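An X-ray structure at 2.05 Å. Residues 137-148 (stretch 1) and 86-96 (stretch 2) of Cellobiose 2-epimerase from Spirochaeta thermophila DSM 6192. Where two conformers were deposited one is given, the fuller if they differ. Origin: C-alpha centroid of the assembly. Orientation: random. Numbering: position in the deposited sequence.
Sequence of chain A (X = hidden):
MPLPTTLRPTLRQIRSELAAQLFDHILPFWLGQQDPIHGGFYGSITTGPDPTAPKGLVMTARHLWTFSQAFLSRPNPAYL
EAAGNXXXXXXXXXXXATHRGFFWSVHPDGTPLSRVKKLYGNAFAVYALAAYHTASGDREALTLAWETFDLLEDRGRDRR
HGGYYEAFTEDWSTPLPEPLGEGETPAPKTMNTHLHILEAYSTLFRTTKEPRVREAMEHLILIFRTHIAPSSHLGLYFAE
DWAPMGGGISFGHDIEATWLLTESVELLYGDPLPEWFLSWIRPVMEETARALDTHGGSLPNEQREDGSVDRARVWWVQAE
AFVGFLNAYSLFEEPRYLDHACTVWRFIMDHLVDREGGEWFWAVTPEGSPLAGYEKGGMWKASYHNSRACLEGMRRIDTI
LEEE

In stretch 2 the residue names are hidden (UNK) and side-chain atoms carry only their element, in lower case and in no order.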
ATOM      1  N   GLY A 137       5.697   8.176 -20.044  1.00 19.50           N
ATOM      2  CA  GLY A 137       6.950   8.202 -20.776  1.00 28.07           C
ATOM      3  C   GLY A 137       8.001   9.153 -20.243  1.00 27.54           C
ATOM      4  O   GLY A 137       9.072   9.237 -20.837  1.00 32.89           O
ATOM      5  N   ASP A 138       7.739   9.863 -19.136  1.00 31.73           N
ATOM      6  CA  ASP A 138       8.640  10.912 -18.647  1.00 27.93           C
ATOM      7  C   ASP A 138       9.951  10.317 -18.138  1.00 38.07           C
ATOM      8  O   ASP A 138       9.972   9.601 -17.132  1.00 34.81           O
ATOM      9  CB  ASP A 138       7.970  11.720 -17.537  1.00 30.36           C
ATOM     10  CG  ASP A 138       8.696  13.024 -17.241  1.00 33.68           C
ATOM     11  OD1 ASP A 138       9.857  13.007 -16.769  1.00 34.15           O
ATOM     12  OD2 ASP A 138       8.096  14.077 -17.497  1.00 38.38           O
ATOM     13  N   ARG A 139      11.051  10.654 -18.815  1.00 45.59           N
ATOM     14  CA  ARG A 139      12.345  10.061 -18.486  1.00 47.89           C
ATOM     15  C   ARG A 139      12.903  10.602 -17.167  1.00 39.71           C
ATOM     16  O   ARG A 139      13.563   9.862 -16.429  1.00 38.80           O
ATOM     17  CB  ARG A 139      13.321  10.308 -19.639  1.00 50.31           C
ATOM     18  CG  ARG A 139      14.752   9.848 -19.430  1.00 61.18           C
ATOM     19  CD  ARG A 139      14.874   8.459 -18.788  1.00 61.98           C
ATOM     20  NE  ARG A 139      16.237   8.169 -18.332  1.00 58.86           N
ATOM     21  CZ  ARG A 139      17.336   8.214 -19.092  1.00 57.65           C
ATOM     22  NH1 ARG A 139      17.265   8.481 -20.387  1.00 60.58           N
ATOM     23  NH2 ARG A 139      18.514   7.940 -18.557  1.00 53.36           N
ATOM     24  N   GLU A 140      12.642  11.870 -16.840  1.00 34.16           N
ATOM     25  CA  GLU A 140      13.191  12.430 -15.607  1.00 35.84           C
ATOM     26  C   GLU A 140      12.615  11.746 -14.365  1.00 29.47           C
ATOM     27  O   GLU A 140      13.325  11.581 -13.361  1.00 26.68           O
ATOM     28  CB  GLU A 140      12.939  13.941 -15.573  1.00 27.58           C
ATOM     29  CG  GLU A 140      12.979  14.553 -14.190  1.00 40.11           C
ATOM     30  CD  GLU A 140      12.376  15.943 -14.160  1.00 55.66           C
ATOM     31  OE1 GLU A 140      12.961  16.854 -14.788  1.00 62.54           O
ATOM     32  OE2 GLU A 140      11.313  16.119 -13.518  1.00 53.09           O
ATOM     33  N   ALA A 141      11.342  11.322 -14.423  1.00 26.50           N
ATOM     34  CA  ALA A 141      10.729  10.618 -13.297  1.00 25.02           C
ATOM     35  C   ALA A 141      11.472   9.324 -12.974  1.00 27.02           C
ATOM     36  O   ALA A 141      11.638   8.978 -11.799  1.00 27.69           O
ATOM     37  CB  ALA A 141       9.254  10.316 -13.590  1.00 28.29           C
ATOM     38  N   LEU A 142      11.898   8.577 -14.003  1.00 31.15           N
ATOM     39  CA  LEU A 142      12.655   7.354 -13.744  1.00 31.43           C
ATOM     40  C   LEU A 142      14.042   7.670 -13.189  1.00 26.83           C
ATOM     41  O   LEU A 142      14.530   6.976 -12.291  1.00 25.83           O
ATOM     42  CB  LEU A 142      12.758   6.499 -15.015  1.00 33.30           C
ATOM     43  CG  LEU A 142      13.227   5.045 -14.816  1.00 34.95           C
ATOM     44  CD1 LEU A 142      12.178   4.227 -14.072  1.00 36.53           C
ATOM     45  CD2 LEU A 142      13.564   4.393 -16.144  1.00 35.73           C
ATOM     46  N   THR A 143      14.688   8.721 -13.691  1.00 26.53           N
ATOM     47  CA  THR A 143      15.982   9.097 -13.124  1.00 32.58           C
ATOM     48  C   THR A 143      15.850   9.447 -11.644  1.00 34.18           C
ATOM     49  O   THR A 143      16.689   9.046 -10.825  1.00 27.36           O
ATOM     50  CB  THR A 143      16.584  10.246 -13.926  1.00 34.90           C
ATOM     51  OG1 THR A 143      16.858   9.775 -15.254  1.00 38.63           O
ATOM     52  CG2 THR A 143      17.885  10.719 -13.295  1.00 43.43           C
ATOM     53  N   LEU A 144      14.762  10.133 -11.272  1.00 27.12           N
ATOM     54  CA  LEU A 144      14.555  10.457  -9.866  1.00 31.69           C
ATOM     55  C   LEU A 144      14.283   9.209  -9.037  1.00 23.89           C
ATOM     56  O   LEU A 144      14.756   9.096  -7.900  1.00 28.62           O
ATOM     57  CB  LEU A 144      13.422  11.470  -9.724  1.00 32.43           C
ATOM     58  CG  LEU A 144      13.919  12.899  -9.956  1.00 27.36           C
ATOM     59  CD1 LEU A 144      12.765  13.837 -10.242  1.00 19.72           C
ATOM     60  CD2 LEU A 144      14.677  13.356  -8.730  1.00 28.75           C
ATOM     61  N   ALA A 145      13.516   8.265  -9.566  1.00 33.69           N
ATOM     62  CA  ALA A 145      13.323   7.023  -8.825  1.00 36.01           C
ATOM     63  C   ALA A 145      14.660   6.324  -8.599  1.00 30.66           C
ATOM     64  O   ALA A 145      14.894   5.739  -7.537  1.00 32.70           O
ATOM     65  CB  ALA A 145      12.338   6.115  -9.563  1.00 27.59           C
ATOM     66  N   TRP A 146      15.568   6.422  -9.572  1.00 32.82           N
ATOM     67  CA  TRP A 146      16.866   5.755  -9.461  1.00 31.89           C
ATOM     68  C   TRP A 146      17.759   6.437  -8.437  1.00 31.80           C
ATOM     69  O   TRP A 146      18.479   5.764  -7.682  1.00 26.65           O
ATOM     70  CB  TRP A 146      17.555   5.734 -10.821  1.00 34.48           C
ATOM     71  CG  TRP A 146      17.174   4.582 -11.677  1.00 34.74           C
ATOM     72  CD1 TRP A 146      16.700   4.633 -12.958  1.00 35.80           C
ATOM     73  CD2 TRP A 146      17.225   3.195 -11.325  1.00 36.46           C
ATOM     74  NE1 TRP A 146      16.465   3.361 -13.430  1.00 25.37           N
ATOM     75  CE2 TRP A 146      16.776   2.462 -12.444  1.00 31.33           C
ATOM     76  CE3 TRP A 146      17.608   2.499 -10.174  1.00 36.09           C
ATOM     77  CZ2 TRP A 146      16.710   1.084 -12.443  1.00 35.25           C
ATOM     78  CZ3 TRP A 146      17.542   1.130 -10.182  1.00 31.63           C
ATOM     79  CH2 TRP A 146      17.095   0.438 -11.306  1.00 36.95           C
ATOM     80  N   GLU A 147      17.740   7.775  -8.414  1.00 28.69           N
ATOM     81  CA  GLU A 147      18.457   8.517  -7.385  1.00 28.62           C
ATOM     82  C   GLU A 147      17.976   8.126  -5.994  1.00 27.35           C
ATOM     83  O   GLU A 147      18.778   7.942  -5.072  1.00 25.81           O
ATOM     84  CB  GLU A 147      18.267  10.020  -7.608  1.00 36.47           C
ATOM     85  CG  GLU A 147      19.191  10.925  -6.774  1.00 39.32           C
ATOM     86  CD  GLU A 147      18.863  12.401  -6.931  1.00 34.40           C
ATOM     87  OE1 GLU A 147      17.708  12.816  -6.684  1.00 34.91           O
ATOM     88  OE2 GLU A 147      19.764  13.154  -7.331  1.00 34.65           O
ATOM     89  N   THR A 148      16.661   7.987  -5.818  1.00 23.51           N
ATOM     90  CA  THR A 148      16.123   7.695  -4.496  1.00 24.02           C
ATOM     91  C   THR A 148      16.448   6.263  -4.070  1.00 19.75           C
ATOM     92  O   THR A 148      16.866   6.033  -2.927  1.00 23.48           O
ATOM     93  CB  THR A 148      14.602   7.953  -4.502  1.00 20.58           C
ATOM     94  OG1 THR A 148      14.330   9.205  -5.162  1.00 25.43           O
ATOM     95  CG2 THR A 148      14.045   7.993  -3.095  1.00 19.81           C
ATOM     96  N   UNK A  86       0.246  15.842  -9.693  1.00 24.71           N
ATOM     97  CA  UNK A  86       0.880  15.237  -8.533  1.00 23.09           C
ATOM     98  C   UNK A  86       2.381  15.111  -8.734  1.00 24.33           C
ATOM     99  O   UNK A  86       3.151  15.220  -7.770  1.00 30.88           O
ATOM    100  c   UNK A  86       0.256  13.877  -8.243  1.00 20.16           C
ATOM    101  N   UNK A  87       2.817  14.922  -9.974  1.00 20.02           N
ATOM    102  CA  UNK A  87       4.246  14.749 -10.225  1.00 28.63           C
ATOM    103  C   UNK A  87       5.001  16.060 -10.015  1.00 28.22           C
ATOM    104  O   UNK A  87       6.012  16.092  -9.308  1.00 26.46           O
ATOM    105  c   UNK A  87       7.735  14.988 -13.383  1.00 29.97           C
ATOM    106  c   UNK A  87       5.914  14.135 -12.067  1.00 28.39           C
ATOM    107  o   UNK A  87       9.858  13.966 -13.286  1.00 35.31           O
ATOM    108  c   UNK A  87       6.765  13.160 -11.559  1.00 23.79           C
ATOM    109  c   UNK A  87       4.463  14.216 -11.637  1.00 20.81           C
ATOM    110  c   UNK A  87       6.424  15.040 -12.982  1.00 28.29           C
ATOM    111  c   UNK A  87       8.065  13.088 -11.961  1.00 29.57           C
ATOM    112  c   UNK A  87       8.551  14.011 -12.872  1.00 35.18           C
ATOM    113  N   UNK A  88       4.520  17.147 -10.629  0.56 29.19           N
ATOM    114  CA  UNK A  88       5.166  18.449 -10.483  0.56 29.92           C
ATOM    115  C   UNK A  88       5.277  18.855  -9.017  0.56 33.59           C
ATOM    116  O   UNK A  88       6.308  19.392  -8.590  0.56 37.03           O
ATOM    117  n   UNK A  88       2.344  20.601 -13.157  0.56 33.58           N
ATOM    118  c   UNK A  88       1.354  20.095 -13.888  0.56 29.16           C
ATOM    119  c   UNK A  88       4.428  19.318 -12.780  0.56 32.74           C
ATOM    120  c   UNK A  88       3.760  20.487 -13.502  0.56 31.27           C
ATOM    121  n   UNK A  88       1.623  19.442 -15.006  0.56 32.91           N
ATOM    122  c   UNK A  88       4.395  19.509 -11.270  0.56 33.02           C
ATOM    123  n   UNK A  88       0.096  20.239 -13.499  0.56 24.75           N
ATOM    124  N   UNK A  89       4.224  18.607  -8.230  1.00 26.49           N
ATOM    125  CA  UNK A  89       4.266  18.940  -6.809  1.00 25.24           C
ATOM    126  C   UNK A  89       5.222  18.034  -6.055  1.00 32.84           C
ATOM    127  O   UNK A  89       5.895  18.480  -5.115  1.00 34.68           O
ATOM    128  c   UNK A  89       2.665  20.856  -2.360  1.00 24.09           C
ATOM    129  c   UNK A  89       2.819  18.825  -3.666  1.00 20.55           C
ATOM    130  c   UNK A  89       2.624  21.594  -3.531  1.00 26.34           C
ATOM    131  c   UNK A  89       2.690  20.937  -4.771  1.00 20.65           C
ATOM    132  c   UNK A  89       2.877  18.859  -6.181  1.00 22.22           C
ATOM    133  c   UNK A  89       2.754  19.458  -2.428  1.00 22.58           C
ATOM    134  c   UNK A  89       2.787  19.554  -4.845  1.00 20.54           C
ATOM    135  N   UNK A  90       5.281  16.759  -6.441  1.00 25.60           N
ATOM    136  CA  UNK A  90       6.244  15.849  -5.842  1.00 25.56           C
ATOM    137  C   UNK A  90       7.676  16.301  -6.108  1.00 25.42           C
ATOM    138  O   UNK A  90       8.537  16.216  -5.226  1.00 28.13           O
ATOM    139  c   UNK A  90       6.815  13.231  -4.346  1.00 20.03           C
ATOM    140  c   UNK A  90       6.034  14.439  -6.380  1.00 20.02           C
ATOM    141  c   UNK A  90       6.954  12.125  -6.648  1.00 23.18           C
ATOM    142  c   UNK A  90       7.038  13.440  -5.837  1.00 19.96           C
ATOM    143  N   UNK A  91       7.954  16.783  -7.310  1.00 26.23           N
ATOM    144  CA  UNK A  91       9.339  17.010  -7.674  1.00 30.14           C
ATOM    145  C   UNK A  91       9.794  18.450  -7.508  1.00 24.78           C
ATOM    146  O   UNK A  91      10.996  18.697  -7.588  1.00 24.26           O
ATOM    147  o   UNK A  91       8.725  17.240 -10.016  1.00 37.41           O
ATOM    148  c   UNK A  91       9.601  16.556  -9.116  1.00 28.84           C
ATOM    149  c   UNK A  91       9.407  15.065  -9.222  1.00 21.00           C
ATOM    150  N   UNK A  92       8.877  19.393  -7.271  1.00 27.00           N
ATOM    151  CA  UNK A  92       9.220  20.785  -7.048  1.00 28.03           C
ATOM    152  C   UNK A  92       9.003  21.241  -5.615  1.00 36.12           C
ATOM    153  O   UNK A  92       9.588  22.252  -5.216  1.00 41.24           O
ATOM    154  c   UNK A  92       8.398  21.707  -7.960  1.00 33.55           C
ATOM    155  c   UNK A  92       8.696  21.550  -9.416  1.00 53.51           C
ATOM    156  n   UNK A  92       9.174  21.783 -11.545  1.00 59.84           N
ATOM    157  c   UNK A  92       8.967  20.496 -11.332  1.00 59.25           C
ATOM    158  c   UNK A  92       9.009  22.464 -10.364  1.00 57.22           C
ATOM    159  n   UNK A  92       8.672  20.328 -10.055  1.00 59.89           N
ATOM    160  N   UNK A  93       8.158  20.552  -4.846  1.00 29.61           N
ATOM    161  CA  UNK A  93       7.934  20.885  -3.447  1.00 20.52           C
ATOM    162  C   UNK A  93       8.505  19.834  -2.503  1.00 23.67           C
ATOM    163  O   UNK A  93       9.346  20.160  -1.654  1.00 22.37           O
ATOM    164  c   UNK A  93       6.436  21.096  -3.179  1.00 34.08           C
ATOM    165  N   UNK A  94       8.100  18.562  -2.645  1.00 21.37           N
ATOM    166  CA  UNK A  94       8.550  17.539  -1.704  1.00 23.52           C
ATOM    167  C   UNK A  94      10.002  17.109  -1.934  1.00 22.98           C
ATOM    168  O   UNK A  94      10.647  16.580  -1.015  1.00 23.39           O
ATOM    169  c   UNK A  94       7.602  16.335  -1.777  1.00 25.68           C
ATOM    170  c   UNK A  94       5.079  15.912  -1.859  1.00 20.48           C
ATOM    171  c   UNK A  94       6.196  16.498   0.357  1.00 21.55           C
ATOM    172  c   UNK A  94       6.225  16.684  -1.179  1.00 27.64           C
ATOM    173  N   UNK A  95      10.525  17.327  -3.133  1.00 21.79           N
ATOM    174  CA  UNK A  95      11.896  16.951  -3.439  1.00 24.69           C
ATOM    175  C   UNK A  95      12.900  17.898  -2.760  1.00 26.03           C
ATOM    176  O   UNK A  95      12.755  19.123  -2.811  1.00 23.98           O
ATOM    177  c   UNK A  95      15.094  14.734  -5.574  1.00 30.41           C
ATOM    178  c   UNK A  95      15.887  15.571  -6.349  1.00 30.20           C
ATOM    179  c   UNK A  95      13.851  15.190  -5.127  1.00 21.29           C
ATOM    180  o   UNK A  95      17.115  15.151  -6.809  1.00 36.70           O
ATOM    181  c   UNK A  95      12.074  16.955  -4.958  1.00 23.74           C
ATOM    182  c   UNK A  95      15.456  16.842  -6.663  1.00 29.41           C
ATOM    183  c   UNK A  95      13.411  16.459  -5.442  1.00 24.93           C
ATOM    184  c   UNK A  95      14.233  17.276  -6.214  1.00 27.76           C
ATOM    185  N   UNK A  96      13.915  17.319  -2.117  1.00 23.50           N
ATOM    186  CA  UNK A  96      14.991  18.070  -1.468  1.00 34.78           C
ATOM    187  C   UNK A  96      16.082  18.262  -2.517  1.00 32.99           C
ATOM    188  O   UNK A  96      16.888  17.366  -2.757  1.00 30.15           O
ATOM    189  o   UNK A  96      17.102  19.106   0.016  1.00 29.02           O
ATOM    190  c   UNK A  96      15.489  17.332  -0.218  1.00 29.22           C
ATOM    191  o   UNK A  96      17.074  17.649   1.622  1.00 23.40           O
ATOM    192  c   UNK A  96      16.630  18.085   0.533  1.00 26.18           C
TER

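Position 86 carries a single side-chain carbon and lies out of reach of stretch 1, on a buried part of the helix; one carbon and nothing more makes it Ala86. Position 87 has one carbon leading to a six-carbon ring that bears an oxygen, the pattern of a phenol. Its CA-to-CB bond points toward stretch 1, and the oxygen reaches the first turn of the opposing helix, where it lies 2.6 Å from Glu140 OE2. This is Tyr87, whose OH donates a hydrogen bond to that carboxylate. A ring carbon, CE1, packs 3.4 Å from Ala141 CB.

Position 88 shows three carbons, a nitrogen, and then a carbon carrying two more nitrogens. That guanidinium group identifies Arg88, which is exposed and directed away from stretch 1. At position 89 a carbon is followed by a six-carbon ring without a heteroatom; it is buried but out of reach of the other helix, and is Phe89. Position 90 has four carbons forked at the second. The fork, with two carbons beyond it, gives Leu90, whose CA-to-CB bond points toward stretch 1 although the side chain makes no contact with it.

Position 91 branches at once, its first carbon carrying an oxygen and a carbon. The terminal carbon is 3.7 Å from Leu144 CD1, whereas the oxygen faces its own helix, 3.0 Å from the backbone O of Tyr87. Isosteric valine would have no such oxygen, so the residue is Thr91. Position 92 has one carbon and a five-membered ring of three carbons and two nitrogens, an imidazole that makes no contact with stretch 1, hence His92. Its ND1 and Thr91 OG1 are hydrogen-bonded at 3.1 Å, and either could be the donor.

Position 93 again has a lone carbon and makes no contact with stretch 1: Ala93. Position 94 has four carbons forked at the second and is likewise out of reach, Leu94; the turn spanning 90-94 is of the wider pi type. At position 95 a second phenol appears, one carbon and a six-carbon ring bearing an oxygen. The oxygen lies 2.4 Å from Glu147 OE1, and the residue is Tyr95. Its OH donates this very short hydrogen bond, with the carboxylate oxygen near the ring plane at the edge, while its CE1 lies 3.5 Å from Leu144 CD2. Position 96 has two carbons, the second carrying two oxygens; its chain is buried, clear of stretch 1, and bonded elsewhere in the structure. With local chemistry alone asparagine would fit the shape, but the two oxygens establish Asp96.

The helices cross at 47° with axes no closer than 12.1 Å, a gap bridged largely by the two tyrosines. Each combines a hydroxyl bound to a glutamate with a ring packed on an aliphatic side chain. Between these anchors, Leu144 fills the space, touching Tyr87, Thr91 and Tyr95. Asp138 caps its own helix, accepting from Ala141 N at OD1 (3.2 Å), beside the Tyr87 hydroxyl.

Stretch 2 86-96: AYRFLTHALYD
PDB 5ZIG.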